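Local coordinates for protein oxidoreductase (Azotobacter vinelandii, PDB 7D5N) that probably oxidises myo-inositol or a related polyol with NAD(+), holding the nicotinamide cofactor in a Rossmann-fold domain and the polyol beside its ring, at residues B[140-145]-B[206-211]; B[88-93]-B[111-116]; B[277-282]-B[292-297]. All coordinates share one frame; numbering follows the deposited sequence.

How the contacts relate
Contacts 1 and 2 build one site, and contact 3 lies far from it. Contact 2 pairs two adjacent strands of the parallel Rossmann sheet and carries E114 and K115 to the cofactor; contact 1 joins the loop after the edge strand of that sheet to helix 202-217. Their centres are about 13 Å apart, both touch NADH and myo-inositol, and T141 OG1 probably hydrogen-bonds to E114 OE1 at 2.8 Å. Contact 3 is a hairpin near the far end of the large mixed sheet. Its centre is about 23 Å from that of contact 1, with nearest atoms about 11 Å apart, and about 36 Å from that of contact 2.

Contact 1: residues B[140-145]-B[206-211]; sequences VTYGYA and VGTHPL. With INS (1,2,3,4,5,6-hexahydroxy-cyclohexane), chain E; NAI (1,4-dihydronicotinamide adenine dinucleotide), chain D.
The edge of Y144 meets the face of H209 in a buried aromatic cluster where the loop after strand 138-140 of the Rossmann sheet packs on helix 202-217 of the C-terminal part. The two rings are T-shaped, with centroids 4.9 Å apart and planes at 87°; Y144 CE2 sits over the centre of the imidazole, 3.6 Å from H209 ND1. The rings of Y142 and H209 form an oblique pair with planes at 90°; H209 ND1 lies at the tyrosine's edge, 3.8 Å from Y142 CD1. Y142 CE1 is 3.6 Å from T208 O, which approaches the ring obliquely, and the side chains of Y142 and T208 cross at about a right angle. Y212 stacks on Y142, and H325 of the second subunit packs on Y144. No hydrogen bond joins the segments; T141 O, Y144 OH and H209 NE2 turn to the ligands. T141 O accepts a bond from the NADH carboxamide N7N at 2.8 Å, and Y144 OH donates to inositol O3 at 2.7 Å. With CG beside the backbone N (chi1 -81°), the H209 ring leaves the helix edge-on toward the inositol, NE2 lying 2.5 Å from inositol O4, a short distance that is less certain. The ring packing probably helps to hold Y144 OH at O3 and, less surely, H209 NE2 at O4, consistent with a site that fixes polyol and nicotinamide together.

Contact 2: residues B[88-93]-B[111-116]; sequences VSVATP and VVCEKP. With NAI (1,4-dihydronicotinamide adenine dinucleotide), chain D; INS (1,2,3,4,5,6-hexahydroxy-cyclohexane), chain E.
V88 to V90 pair in parallel with V111 to C113 as the two strands of a beta-alpha-beta unit of the Rossmann fold, connected through helix 97-106. Three backbone bonds join them: V112 N to V88 O at 2.9 Å, V90 N to V112 O at 2.8 Å and E114 N to V90 O at 2.9 Å. Apolar contacts line the face bearing V88, V90, V111 and C113, where V90 CG2 touches V111 CG1 at 4.0 Å. On the other face S89 OG lies 3.4 Å from V112 CB and is hydrogen-bonded to Y337 and W14. Beyond the strands E114 packs its CG on A91, and the chain, bent at chi2 (-63°), brings its carboxylate to the nicotinamide, whose N7N gives OE1 an almost straight bond of 3.0 Å (174°). OE1 also takes K115 N on its anti lone pair and binds T141, while OE2 binds H29. Replacing E114 by an alanine is likely to cost N7N one of its two acceptors, leave H29 and T141 OG1 without their carboxylate partner, and let the carboxamide turn more freely. E114, K115 and the cis-linked P116 form the EKP signature of this family; K115 NZ donates to inositol O4 at 2.8 Å.

Contact 3: residues B[277-282]-B[292-297]; sequences GSRASL and LAFEIQ
A280 to L282 run antiparallel to F294 to I296, parts of the two strands of a beta hairpin, their short segments running at 172° with axes 4.5 Å apart. S281 and E295 are the hydrogen-bonded pair: E295 N reaches S281 O at 2.8 Å in the carbonyl plane, whereas S281 N, 2.9 Å from E295 O, stands above the plane of that carbonyl. Two residues further out, Q297 N bonds to R279 O at 2.9 Å, and a water donating to both R279 O and Q297 O bridges the strand ends. The non-hydrogen-bonded pairs, A280 with I296 and L282 with F294, put their side chains on one face. With CG anti to the backbone N (chi1 176°), the F294 ring lies along the hairpin between L282 and R279. L282 CD2 comes in obliquely, 3.3 Å from F294 CD1, a tight approach, and also reaches L292 CD2 at 4.2 Å. A280 CB meets the far part of the ring, 3.8 Å from F294 CE1. R279, extended from CG to NE, runs alongside I296 and lays one guanidinium face over I296 CG1, offset toward the rim; its NH1 comes to the ring edge of F294, 3.8 Å from CZ, and bonds to E161 O. On the other face S281 OG bonds to A265 O of the third subunit and E295 forms a salt bridge with R274; Q297 OE1 bonds to G266 N of the third subunit. Apolar L282, L292 and F294 therefore pack against helix 148-158, while polar S281 and Q297 tie the hairpin to that neighbouring subunit.

Contact 1: residues B[140-145]-B[206-211]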
loop_
_atom_site.group_PDB
_atom_site.type_symbol
_atom_site.label_atom_id
_atom_site.label_comp_id
_atom_site.label_asym_id
_atom_site.label_seq_id
_atom_site.Cartn_x
_atom_site.Cartn_y
_atom_site.Cartn_z
ATOM N N VAL B 140 -20.758 16.459 -20.915
ATOM C CA VAL B 140 -20.934 15.017 -20.590
ATOM C C VAL B 140 -20.212 14.734 -19.272
ATOM O O VAL B 140 -19.086 15.204 -19.094
ATOM C CB VAL B 140 -20.447 14.123 -21.740
ATOM C CG1 VAL B 140 -20.649 12.647 -21.451
ATOM C CG2 VAL B 140 -21.139 14.502 -23.039
ATOM N N THR B 141 -20.855 13.997 -18.370
ATOM C CA THR B 141 -20.346 13.811 -16.989
ATOM C C THR B 141 -19.325 12.666 -16.947
ATOM O O THR B 141 -19.515 11.689 -16.196
ATOM C CB THR B 141 -21.502 13.795 -15.984
ATOM O OG1 THR B 141 -22.590 13.022 -16.479
ATOM C CG2 THR B 141 -21.990 15.199 -15.707
ATOM N N TYR B 142 -18.226 12.813 -17.683
ATOM C CA TYR B 142 -16.997 12.010 -17.464
ATOM C C TYR B 142 -16.322 12.589 -16.214
ATOM O O TYR B 142 -15.302 13.248 -16.329
ATOM C CB TYR B 142 -16.111 12.004 -18.711
ATOM C CG TYR B 142 -16.632 11.182 -19.864
ATOM C CD1 TYR B 142 -16.835 9.817 -19.734
ATOM C CD2 TYR B 142 -16.916 11.761 -21.090
ATOM C CE1 TYR B 142 -17.300 9.043 -20.785
ATOM C CE2 TYR B 142 -17.382 11.005 -22.151
ATOM C CZ TYR B 142 -17.570 9.644 -22.001
ATOM O OH TYR B 142 -18.031 8.926 -23.061
ATOM N N GLY B 143 -16.942 12.377 -15.050
ATOM C CA GLY B 143 -16.656 13.116 -13.805
ATOM C C GLY B 143 -15.217 12.969 -13.333
ATOM O O GLY B 143 -14.672 13.931 -12.738
ATOM N N TYR B 144 -14.594 11.820 -13.575
ATOM C CA TYR B 144 -13.228 11.537 -13.068
ATOM C C TYR B 144 -12.246 12.528 -13.700
ATOM O O TYR B 144 -11.185 12.789 -13.110
ATOM C CB TYR B 144 -12.866 10.075 -13.320
ATOM C CG TYR B 144 -13.845 9.111 -12.702
ATOM C CD1 TYR B 144 -13.803 8.792 -11.351
ATOM C CD2 TYR B 144 -14.831 8.527 -13.475
ATOM C CE1 TYR B 144 -14.726 7.929 -10.783
ATOM C CE2 TYR B 144 -15.771 7.676 -12.921
ATOM C CZ TYR B 144 -15.712 7.369 -11.570
ATOM O OH TYR B 144 -16.620 6.511 -11.027
ATOM N N ALA B 145 -12.608 13.131 -14.834
ATOM C CA ALA B 145 -11.708 14.072 -15.550
ATOM C C ALA B 145 -11.578 15.397 -14.779
ATOM O O ALA B 145 -10.636 16.206 -15.066
ATOM C CB ALA B 145 -12.191 14.256 -16.969
ATOM N N VAL B 206 -18.617 1.464 -17.982
ATOM C CA VAL B 206 -17.370 1.746 -17.212
ATOM C C VAL B 206 -16.153 1.913 -18.146
ATOM O O VAL B 206 -15.279 2.704 -17.808
ATOM C CB VAL B 206 -17.139 0.716 -16.093
ATOM C CG1 VAL B 206 -18.208 0.823 -15.009
ATOM C CG2 VAL B 206 -17.022 -0.713 -16.590
ATOM N N GLY B 207 -16.076 1.215 -19.274
ATOM C CA GLY B 207 -14.889 1.289 -20.148
ATOM C C GLY B 207 -14.649 2.691 -20.671
ATOM O O GLY B 207 -13.465 3.122 -20.759
ATOM N N THR B 208 -15.716 3.429 -20.962
ATOM C CA THR B 208 -15.604 4.782 -21.549
ATOM C C THR B 208 -14.988 5.769 -20.565
ATOM O O THR B 208 -14.504 6.808 -21.052
ATOM C CB THR B 208 -16.945 5.307 -22.058
ATOM O OG1 THR B 208 -17.864 5.230 -20.976
ATOM C CG2 THR B 208 -17.424 4.524 -23.259
ATOM N N HIS B 209 -14.998 5.492 -19.258
ATOM C CA HIS B 209 -14.424 6.431 -18.256
ATOM C C HIS B 209 -12.913 6.573 -18.441
ATOM O O HIS B 209 -12.420 7.687 -18.682
ATOM C CB HIS B 209 -14.855 6.056 -16.834
ATOM C CG HIS B 209 -16.220 6.549 -16.482
ATOM N ND1 HIS B 209 -16.528 7.903 -16.463
ATOM C CD2 HIS B 209 -17.332 5.896 -16.075
ATOM C CE1 HIS B 209 -17.783 8.056 -16.078
ATOM N NE2 HIS B 209 -18.304 6.844 -15.841
ATOM N N PRO B 210 -12.105 5.494 -18.292
ATOM C CA PRO B 210 -10.659 5.638 -18.415
ATOM C C PRO B 210 -10.261 5.911 -19.874
ATOM O O PRO B 210 -9.251 6.561 -20.107
ATOM C CB PRO B 210 -10.083 4.311 -17.915
ATOM C CG PRO B 210 -11.225 3.316 -18.074
ATOM C CD PRO B 210 -12.499 4.126 -17.921
ATOM N N LEU B 211 -11.088 5.480 -20.825
ATOM C CA LEU B 211 -10.894 5.885 -22.237
ATOM C C LEU B 211 -10.893 7.410 -22.326
ATOM O O LEU B 211 -9.943 7.967 -22.939
ATOM C CB LEU B 211 -11.989 5.324 -23.136
ATOM C CG LEU B 211 -11.833 5.753 -24.596
ATOM C CD1 LEU B 211 -10.729 4.947 -25.257
ATOM C CD2 LEU B 211 -13.149 5.616 -25.347
HETATM C C1 INS E . -20.466 2.617 -11.976
HETATM C C2 INS E . -19.681 3.866 -11.658
HETATM C C3 INS E . -19.330 4.629 -12.927
HETATM C C4 INS E . -20.580 4.903 -13.758
HETATM C C5 INS E . -21.444 3.671 -13.974
HETATM C C6 INS E . -21.767 3.013 -12.655
HETATM O O1 INS E . -20.697 1.887 -10.768
HETATM O O2 INS E . -20.481 4.715 -10.826
HETATM O O3 INS E . -18.693 5.868 -12.552
HETATM O O4 INS E . -20.269 5.449 -15.023
HETATM O O5 INS E . -22.664 4.034 -14.616
HETATM O O6 INS E . -22.578 1.899 -12.935
HETATM P PA NAI D . -30.824 4.662 -11.632
HETATM O O1A NAI D . -31.586 3.519 -12.148
HETATM O O2A NAI D . -30.183 4.583 -10.320
HETATM O O5B NAI D . -31.774 5.973 -11.628
HETATM C C5B NAI D . -32.568 6.349 -12.747
HETATM C C4B NAI D . -33.388 7.550 -12.290
HETATM O O4B NAI D . -34.024 8.206 -13.378
HETATM C C3B NAI D . -34.500 7.170 -11.320
HETATM O O3B NAI D . -34.694 8.258 -10.409
HETATM C C2B NAI D . -35.706 7.012 -12.196
HETATM O O2B NAI D . -36.946 7.224 -11.515
HETATM C C1B NAI D . -35.433 8.149 -13.145
HETATM N N9A NAI D . -36.002 7.988 -14.462
HETATM C C8A NAI D . -35.999 6.907 -15.247
HETATM N N7A NAI D . -36.608 7.208 -16.425
HETATM C C5A NAI D . -37.018 8.479 -16.349
HETATM C C6A NAI D . -37.721 9.399 -17.231
HETATM N N6A NAI D . -38.109 8.992 -18.442
HETATM N N1A NAI D . -37.959 10.641 -16.784
HETATM C C2A NAI D . -37.530 11.051 -15.566
HETATM N N3A NAI D . -36.890 10.237 -14.693
HETATM C C4A NAI D . -36.608 8.985 -15.059
HETATM O O3 NAI D . -29.727 4.992 -12.738
HETATM P PN NAI D . -28.306 5.648 -12.378
HETATM O O1N NAI D . -27.381 4.556 -11.933
HETATM O O2N NAI D . -28.457 6.844 -11.554
HETATM O O5D NAI D . -27.836 6.084 -13.833
HETATM C C5D NAI D . -28.434 7.157 -14.541
HETATM C C4D NAI D . -27.574 7.598 -15.696
HETATM O O4D NAI D . -26.336 8.095 -15.155
HETATM C C3D NAI D . -27.206 6.487 -16.642
HETATM O O3D NAI D . -27.028 7.028 -17.928
HETATM C C2D NAI D . -25.830 6.033 -16.205
HETATM O O2D NAI D . -24.996 5.601 -17.279
HETATM C C1D NAI D . -25.256 7.319 -15.663
HETATM N N1N NAI D . -24.256 7.160 -14.622
HETATM C C2N NAI D . -23.128 7.864 -14.752
HETATM C C3N NAI D . -22.119 7.800 -13.818
HETATM C C7N NAI D . -20.898 8.631 -13.988
HETATM O O7N NAI D . -19.927 8.379 -13.294
HETATM N N7N NAI D . -20.949 9.667 -14.819
HETATM C C4N NAI D . -22.256 6.968 -12.573
HETATM C C5N NAI D . -23.531 6.262 -12.536
HETATM C C6N NAI D . -24.469 6.402 -13.544
#

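Contact 2: residues B[88-93]-B[111-116]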
loop_
_atom_site.group_PDB
_atom_site.type_symbol
_atom_site.label_atom_id
_atom_site.label_comp_id
_atom_site.label_asym_id
_atom_site.label_seq_id
_atom_site.Cartn_x
_atom_site.Cartn_y
_atom_site.Cartn_z
ATOM N N VAL B 88 -30.487 21.938 -18.661
ATOM C CA VAL B 88 -31.025 20.712 -18.015
ATOM C C VAL B 88 -29.905 19.675 -17.948
ATOM O O VAL B 88 -29.116 19.571 -18.905
ATOM C CB VAL B 88 -32.271 20.192 -18.756
ATOM C CG1 VAL B 88 -31.985 19.874 -20.214
ATOM C CG2 VAL B 88 -32.911 19.005 -18.067
ATOM N N SER B 89 -29.854 18.930 -16.851
ATOM C CA SER B 89 -28.995 17.736 -16.717
ATOM C C SER B 89 -29.860 16.492 -16.884
ATOM O O SER B 89 -30.934 16.389 -16.238
ATOM C CB SER B 89 -28.226 17.726 -15.436
ATOM O OG SER B 89 -27.286 18.800 -15.388
ATOM N N VAL B 90 -29.394 15.581 -17.729
ATOM C CA VAL B 90 -30.137 14.355 -18.095
ATOM C C VAL B 90 -29.442 13.190 -17.401
ATOM O O VAL B 90 -28.309 12.838 -17.819
ATOM C CB VAL B 90 -30.201 14.187 -19.618
ATOM C CG1 VAL B 90 -30.955 12.926 -20.002
ATOM C CG2 VAL B 90 -30.808 15.410 -20.290
ATOM N N ALA B 91 -30.100 12.638 -16.384
ATOM C CA ALA B 91 -29.585 11.560 -15.511
ATOM C C ALA B 91 -30.528 10.357 -15.567
ATOM O O ALA B 91 -30.608 9.604 -14.586
ATOM C CB ALA B 91 -29.411 12.087 -14.111
ATOM N N THR B 92 -31.170 10.138 -16.714
ATOM C CA THR B 92 -32.071 8.972 -16.921
ATOM C C THR B 92 -31.267 7.769 -17.397
ATOM O O THR B 92 -30.093 7.898 -17.728
ATOM C CB THR B 92 -33.144 9.321 -17.948
ATOM O OG1 THR B 92 -32.436 9.706 -19.131
ATOM C CG2 THR B 92 -34.073 10.408 -17.453
ATOM N N PRO B 93 -31.864 6.561 -17.441
ATOM C CA PRO B 93 -31.217 5.419 -18.085
ATOM C C PRO B 93 -30.823 5.747 -19.531
ATOM O O PRO B 93 -31.428 6.631 -20.153
ATOM C CB PRO B 93 -32.282 4.323 -17.988
ATOM C CG PRO B 93 -33.025 4.677 -16.722
ATOM C CD PRO B 93 -33.141 6.185 -16.809
ATOM N N VAL B 111 -27.356 21.603 -22.265
ATOM C CA VAL B 111 -27.576 20.244 -21.714
ATOM C C VAL B 111 -26.283 19.751 -21.079
ATOM O O VAL B 111 -25.200 19.954 -21.646
ATOM C CB VAL B 111 -28.086 19.260 -22.781
ATOM C CG1 VAL B 111 -28.240 17.860 -22.214
ATOM C CG2 VAL B 111 -29.409 19.722 -23.376
ATOM N N VAL B 112 -26.432 19.112 -19.924
ATOM C CA VAL B 112 -25.397 18.208 -19.367
ATOM C C VAL B 112 -25.986 16.802 -19.454
ATOM O O VAL B 112 -27.018 16.522 -18.792
ATOM C CB VAL B 112 -24.985 18.599 -17.942
ATOM C CG1 VAL B 112 -23.978 17.600 -17.393
ATOM C CG2 VAL B 112 -24.420 20.015 -17.876
ATOM N N CYS B 113 -25.442 15.975 -20.336
ATOM C CA CYS B 113 -25.999 14.627 -20.558
ATOM C C CYS B 113 -25.115 13.601 -19.853
ATOM O O CYS B 113 -23.874 13.697 -19.932
ATOM C CB CYS B 113 -26.167 14.285 -22.029
ATOM S SG CYS B 113 -27.106 12.752 -22.266
ATOM N N GLU B 114 -25.736 12.618 -19.222
ATOM C CA GLU B 114 -24.968 11.507 -18.629
ATOM C C GLU B 114 -24.348 10.665 -19.746
ATOM O O GLU B 114 -24.926 10.584 -20.861
ATOM C CB GLU B 114 -25.845 10.654 -17.719
ATOM C CG GLU B 114 -25.674 10.998 -16.260
ATOM C CD GLU B 114 -24.282 10.742 -15.702
ATOM O OE1 GLU B 114 -23.360 10.369 -16.476
ATOM O OE2 GLU B 114 -24.123 10.916 -14.491
ATOM N N LYS B 115 -23.197 10.073 -19.441
ATOM C CA LYS B 115 -22.540 9.054 -20.290
ATOM C C LYS B 115 -23.301 7.741 -20.127
ATOM O O LYS B 115 -23.887 7.492 -19.077
ATOM C CB LYS B 115 -21.082 8.899 -19.848
ATOM C CG LYS B 115 -20.921 8.676 -18.348
ATOM C CD LYS B 115 -20.143 7.454 -17.996
ATOM C CE LYS B 115 -20.707 6.164 -18.544
ATOM N NZ LYS B 115 -21.519 5.466 -17.520
ATOM N N PRO B 116 -23.304 6.832 -21.130
ATOM C CA PRO B 116 -22.844 7.127 -22.490
ATOM C C PRO B 116 -23.869 8.031 -23.186
ATOM O O PRO B 116 -25.033 7.939 -22.819
ATOM C CB PRO B 116 -22.777 5.737 -23.144
ATOM C CG PRO B 116 -23.821 4.930 -22.394
ATOM C CD PRO B 116 -23.727 5.432 -20.968
HETATM P PA NAI D . -30.824 4.662 -11.632
HETATM O O1A NAI D . -31.586 3.519 -12.148
HETATM O O2A NAI D . -30.183 4.583 -10.320
HETATM O O5B NAI D . -31.774 5.973 -11.628
HETATM C C5B NAI D . -32.568 6.349 -12.747
HETATM C C4B NAI D . -33.388 7.550 -12.290
HETATM O O4B NAI D . -34.024 8.206 -13.378
HETATM C C3B NAI D . -34.500 7.170 -11.320
HETATM O O3B NAI D . -34.694 8.258 -10.409
HETATM C C2B NAI D . -35.706 7.012 -12.196
HETATM O O2B NAI D . -36.946 7.224 -11.515
HETATM C C1B NAI D . -35.433 8.149 -13.145
HETATM N N9A NAI D . -36.002 7.988 -14.462
HETATM C C8A NAI D . -35.999 6.907 -15.247
HETATM N N7A NAI D . -36.608 7.208 -16.425
HETATM C C5A NAI D . -37.018 8.479 -16.349
HETATM C C6A NAI D . -37.721 9.399 -17.231
HETATM N N6A NAI D . -38.109 8.992 -18.442
HETATM N N1A NAI D . -37.959 10.641 -16.784
HETATM C C2A NAI D . -37.530 11.051 -15.566
HETATM N N3A NAI D . -36.890 10.237 -14.693
HETATM C C4A NAI D . -36.608 8.985 -15.059
HETATM O O3 NAI D . -29.727 4.992 -12.738
HETATM P PN NAI D . -28.306 5.648 -12.378
HETATM O O1N NAI D . -27.381 4.556 -11.933
HETATM O O2N NAI D . -28.457 6.844 -11.554
HETATM O O5D NAI D . -27.836 6.084 -13.833
HETATM C C5D NAI D . -28.434 7.157 -14.541
HETATM C C4D NAI D . -27.574 7.598 -15.696
HETATM O O4D NAI D . -26.336 8.095 -15.155
HETATM C C3D NAI D . -27.206 6.487 -16.642
HETATM O O3D NAI D . -27.028 7.028 -17.928
HETATM C C2D NAI D . -25.830 6.033 -16.205
HETATM O O2D NAI D . -24.996 5.601 -17.279
HETATM C C1D NAI D . -25.256 7.319 -15.663
HETATM N N1N NAI D . -24.256 7.160 -14.622
HETATM C C2N NAI D . -23.128 7.864 -14.752
HETATM C C3N NAI D . -22.119 7.800 -13.818
HETATM C C7N NAI D . -20.898 8.631 -13.988
HETATM O O7N NAI D . -19.927 8.379 -13.294
HETATM N N7N NAI D . -20.949 9.667 -14.819
HETATM C C4N NAI D . -22.256 6.968 -12.573
HETATM C C5N NAI D . -23.531 6.262 -12.536
HETATM C C6N NAI D . -24.469 6.402 -13.544
HETATM C C1 INS E . -20.466 2.617 -11.976
HETATM C C2 INS E . -19.681 3.866 -11.658
HETATM C C3 INS E . -19.330 4.629 -12.927
HETATM C C4 INS E . -20.580 4.903 -13.758
HETATM C C5 INS E . -21.444 3.671 -13.974
HETATM C C6 INS E . -21.767 3.013 -12.655
HETATM O O1 INS E . -20.697 1.887 -10.768
HETATM O O2 INS E . -20.481 4.715 -10.826
HETATM O O3 INS E . -18.693 5.868 -12.552
HETATM O O4 INS E . -20.269 5.449 -15.023
HETATM O O5 INS E . -22.664 4.034 -14.616
HETATM O O6 INS E . -22.578 1.899 -12.935
#

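Contact 3: residues B[277-282]-B[292-297]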
loop_
_atom_site.group_PDB
_atom_site.type_symbol
_atom_site.label_atom_id
_atom_site.label_comp_id
_atom_site.label_asym_id
_atom_site.label_seq_id
_atom_site.Cartn_x
_atom_site.Cartn_y
_atom_site.Cartn_z
ATOM N N GLY B 277 5.846 5.572 -21.121
ATOM C CA GLY B 277 6.719 6.223 -22.104
ATOM C C GLY B 277 8.092 5.590 -22.128
ATOM O O GLY B 277 8.397 4.734 -21.285
ATOM N N SER B 278 8.948 6.071 -23.015
ATOM C CA SER B 278 10.328 5.560 -23.160
ATOM C C SER B 278 11.136 5.871 -21.895
ATOM O O SER B 278 12.069 5.108 -21.608
ATOM C CB SER B 278 10.973 6.122 -24.406
ATOM O OG SER B 278 11.046 7.536 -24.350
ATOM N N ARG B 279 10.806 6.931 -21.158
ATOM C CA ARG B 279 11.613 7.380 -19.989
ATOM C C ARG B 279 10.909 7.029 -18.681
ATOM O O ARG B 279 11.605 6.781 -17.680
ATOM C CB ARG B 279 11.897 8.883 -20.073
ATOM C CG ARG B 279 12.409 9.494 -18.772
ATOM C CD ARG B 279 12.345 11.006 -18.710
ATOM N NE ARG B 279 12.993 11.514 -17.496
ATOM C CZ ARG B 279 12.439 12.304 -16.563
ATOM N NH1 ARG B 279 11.188 12.742 -16.653
ATOM N NH2 ARG B 279 13.171 12.675 -15.529
ATOM N N ALA B 280 9.588 7.041 -18.653
ATOM C CA ALA B 280 8.847 6.968 -17.380
ATOM C C ALA B 280 7.389 6.606 -17.607
ATOM O O ALA B 280 6.899 6.718 -18.745
ATOM C CB ALA B 280 8.933 8.297 -16.677
ATOM N N SER B 281 6.737 6.234 -16.515
ATOM C CA SER B 281 5.302 5.883 -16.469
ATOM C C SER B 281 4.590 6.781 -15.452
ATOM O O SER B 281 5.214 7.244 -14.469
ATOM C CB SER B 281 5.099 4.424 -16.175
ATOM O OG SER B 281 5.604 3.613 -17.226
ATOM N N LEU B 282 3.301 6.996 -15.690
ATOM C CA LEU B 282 2.368 7.641 -14.742
ATOM C C LEU B 282 1.246 6.647 -14.487
ATOM O O LEU B 282 0.876 5.917 -15.426
ATOM C CB LEU B 282 1.774 8.894 -15.377
ATOM C CG LEU B 282 2.685 10.087 -15.571
ATOM C CD1 LEU B 282 1.885 11.215 -16.205
ATOM C CD2 LEU B 282 3.336 10.508 -14.270
ATOM N N LEU B 292 -0.672 10.629 -7.757
ATOM C CA LEU B 292 -0.291 10.197 -9.122
ATOM C C LEU B 292 1.090 9.551 -9.037
ATOM O O LEU B 292 2.056 10.233 -8.632
ATOM C CB LEU B 292 -0.294 11.418 -10.051
ATOM C CG LEU B 292 0.042 11.137 -11.516
ATOM C CD1 LEU B 292 -0.985 10.216 -12.143
ATOM C CD2 LEU B 292 0.148 12.431 -12.306
ATOM N N ALA B 293 1.184 8.268 -9.361
ATOM C CA ALA B 293 2.478 7.568 -9.396
ATOM C C ALA B 293 3.252 8.092 -10.602
ATOM O O ALA B 293 2.674 8.234 -11.692
ATOM C CB ALA B 293 2.283 6.072 -9.438
ATOM N N PHE B 294 4.498 8.469 -10.384
ATOM C CA PHE B 294 5.400 8.932 -11.455
ATOM C C PHE B 294 6.703 8.149 -11.314
ATOM O O PHE B 294 7.380 8.305 -10.291
ATOM C CB PHE B 294 5.599 10.438 -11.361
ATOM C CG PHE B 294 6.582 10.996 -12.358
ATOM C CD1 PHE B 294 6.568 10.585 -13.676
ATOM C CD2 PHE B 294 7.514 11.943 -11.978
ATOM C CE1 PHE B 294 7.474 11.093 -14.595
ATOM C CE2 PHE B 294 8.416 12.459 -12.896
ATOM C CZ PHE B 294 8.393 12.032 -14.207
ATOM N N GLU B 295 6.989 7.271 -12.279
ATOM C CA GLU B 295 8.049 6.246 -12.150
ATOM C C GLU B 295 9.008 6.378 -13.331
ATOM O O GLU B 295 8.753 5.801 -14.423
ATOM C CB GLU B 295 7.409 4.871 -12.021
ATOM C CG GLU B 295 6.287 4.880 -11.004
ATOM C CD GLU B 295 5.599 3.553 -10.741
ATOM O OE1 GLU B 295 5.519 2.724 -11.679
ATOM O OE2 GLU B 295 5.129 3.375 -9.588
ATOM N N ILE B 296 10.092 7.100 -13.098
ATOM C CA ILE B 296 11.177 7.281 -14.096
ATOM C C ILE B 296 12.026 6.016 -14.054
ATOM O O ILE B 296 12.482 5.666 -12.963
ATOM C CB ILE B 296 12.021 8.529 -13.780
ATOM C CG1 ILE B 296 11.180 9.807 -13.688
ATOM C CG2 ILE B 296 13.165 8.670 -14.775
ATOM C CD1 ILE B 296 11.889 10.944 -12.963
ATOM N N GLN B 297 12.243 5.354 -15.186
ATOM C CA GLN B 297 13.105 4.149 -15.206
ATOM C C GLN B 297 14.493 4.493 -14.661
ATOM O O GLN B 297 15.094 5.465 -15.135
ATOM C CB GLN B 297 13.245 3.572 -16.614
ATOM C CG GLN B 297 14.058 2.284 -16.651
ATOM C CD GLN B 297 13.549 1.211 -15.716
ATOM O OE1 GLN B 297 12.345 1.060 -15.483
ATOM N NE2 GLN B 297 14.478 0.440 -15.170
HETATM O O HOH W 1 14.505 6.774 -17.577
#